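PDB 3D37: tail protein, 43 kDa from Neisseria meningitidis MC58, which is probably a phage-type baseplate hub protein, related to Mu gp44 (GpP), that serves in assembly of a contractile tail. Local coordinates for the interface of chains A and B. Sequence-based numbering; all coordinates share one arbitrary frame. Chains: chain A/B, Tail protein, 43 kDa.

The interface of chains A and B. Residues chain A 53, 55-56, 74-76; chain B 207-209.
The carboxylate of A:Asp53 lies over one face of the B:Trp207 indole, stacked on it with the two planes 21° apart. A:Asp53 OD1 sits 3.6 Å from B:Trp207 CG and is displaced toward the ring's rim, while OD2 reaches over CD1; the two side chains run past each other in opposite directions. At the edge of the same ring, in its plane, is the carbonyl carbon of A:Gln76. The A:Gln76 side chain runs alongside the indole and points the same way, its CG 3.9 Å from B:Trp207 CE3 and its amide turned 59° from the ring. CG stands anti to the backbone N (chi1 -180°), and the chain stays extended past it, carrying NE2 along to the CZ3 corner.

A:Ser55 fixes the rotation of the stacked carboxylate. Its hydroxyl OG gives a hydrogen bond of 2.6 Å to A:Asp53 OD1 on the syn lone pair, and its backbone N meets that oxygen from above the carboxylate plane. This double grip would probably favour the charged form of the acid.

Behind the aromatic contact, strand 66-81 of chain A pairs antiparallel with strand 202-208 of chain B, joining sheets of two copies. A:Gln76 and B:Trp207 exchange a reciprocal pair of backbone bonds, N to O each way, both 2.9 Å. The deposited assembly holds six copies, but the structure alone does not show whether this pairing belongs to the working baseplate.

Where the pairing ends, B:Thr209 packs its methyl CG2 tightly on A:Ser55 CB, at 3.4 Å, and against A:Gly56. A:Gly74 O accepts twice from this threonine: its backbone N arrives nearly straight, whereas the hydroxyl OG1, 3.1 Å from that oxygen, approaches from above the carbonyl plane.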
loop_
_atom_site.group_PDB
_atom_site.type_symbol
_atom_site.label_atom_id
_atom_site.label_comp_id
_atom_site.label_asym_id
_atom_site.label_seq_id
_atom_site.Cartn_x
_atom_site.Cartn_y
_atom_site.Cartn_z
ATOM N N ASP A 53 -22.059 -23.938 12.818
ATOM C CA ASP A 53 -21.180 -24.725 11.925
ATOM C C ASP A 53 -21.952 -25.387 10.751
ATOM O O ASP A 53 -22.687 -26.367 10.936
ATOM C CB ASP A 53 -20.356 -25.772 12.687
ATOM C CG ASP A 53 -19.379 -26.560 11.763
ATOM O OD1 ASP A 53 -18.904 -26.025 10.745
ATOM O OD2 ASP A 53 -19.074 -27.730 12.060
ATOM N N SER A 55 -20.205 -26.492 8.025
ATOM C CA SER A 55 -19.256 -27.321 7.297
ATOM C C SER A 55 -19.810 -28.719 7.179
ATOM O O SER A 55 -20.381 -29.277 8.137
ATOM C CB SER A 55 -17.855 -27.338 7.951
ATOM O OG SER A 55 -17.910 -27.869 9.287
ATOM N N GLY A 56 -19.669 -29.272 5.977
ATOM C CA GLY A 56 -20.174 -30.568 5.671
ATOM C C GLY A 56 -21.637 -30.606 5.314
ATOM O O GLY A 56 -22.131 -31.673 5.008
ATOM N N GLY A 74 -17.400 -27.344 2.275
ATOM C CA GLY A 74 -16.239 -28.095 2.667
ATOM C C GLY A 74 -15.558 -27.495 3.862
ATOM O O GLY A 74 -14.918 -28.188 4.621
ATOM N N SER A 75 -15.636 -26.192 4.021
ATOM C CA SER A 75 -14.917 -25.560 5.084
ATOM C C SER A 75 -15.514 -24.234 5.497
ATOM O O SER A 75 -16.215 -23.563 4.740
ATOM C CB SER A 75 -13.428 -25.414 4.748
ATOM O OG SER A 75 -13.147 -24.363 3.891
ATOM N N GLN A 76 -15.248 -23.896 6.746
ATOM C CA GLN A 76 -15.767 -22.679 7.351
ATOM C C GLN A 76 -14.725 -22.058 8.243
ATOM O O GLN A 76 -14.056 -22.743 9.001
ATOM C CB GLN A 76 -17.066 -23.012 8.134
ATOM C CG GLN A 76 -17.710 -21.779 8.819
ATOM C CD GLN A 76 -19.081 -22.098 9.464
ATOM O OE1 GLN A 76 -19.882 -22.856 8.933
ATOM N NE2 GLN A 76 -19.321 -21.524 10.625
ATOM N N TRP B 207 -13.067 -24.925 10.622
ATOM C CA TRP B 207 -13.656 -26.219 10.543
ATOM C C TRP B 207 -13.522 -26.694 9.100
ATOM O O TRP B 207 -13.800 -25.952 8.136
ATOM C CB TRP B 207 -15.131 -26.167 10.828
ATOM C CG TRP B 207 -15.584 -25.694 12.128
ATOM C CD1 TRP B 207 -15.967 -26.475 13.204
ATOM C CD2 TRP B 207 -15.835 -24.351 12.498
ATOM N NE1 TRP B 207 -16.417 -25.664 14.224
ATOM C CE2 TRP B 207 -16.347 -24.364 13.814
ATOM C CE3 TRP B 207 -15.657 -23.128 11.859
ATOM C CZ2 TRP B 207 -16.682 -23.203 14.489
ATOM C CZ3 TRP B 207 -15.993 -21.975 12.528
ATOM C CH2 TRP B 207 -16.503 -22.020 13.835
ATOM N N ASP B 208 -13.158 -27.951 8.975
ATOM C CA ASP B 208 -12.856 -28.551 7.695
ATOM C C ASP B 208 -13.393 -29.982 7.708
ATOM O O ASP B 208 -13.106 -30.734 8.616
ATOM C CB ASP B 208 -11.342 -28.529 7.543
ATOM C CG ASP B 208 -10.892 -29.109 6.284
ATOM O OD1 ASP B 208 -11.190 -30.286 6.051
ATOM O OD2 ASP B 208 -10.220 -28.383 5.521
ATOM N N THR B 209 -14.164 -30.349 6.699
ATOM C CA THR B 209 -14.773 -31.671 6.622
ATOM C C THR B 209 -14.107 -32.598 5.578
ATOM O O THR B 209 -14.652 -33.630 5.192
ATOM C CB THR B 209 -16.260 -31.505 6.323
ATOM O OG1 THR B 209 -16.421 -30.863 5.053
ATOM C CG2 THR B 209 -16.947 -30.615 7.396
#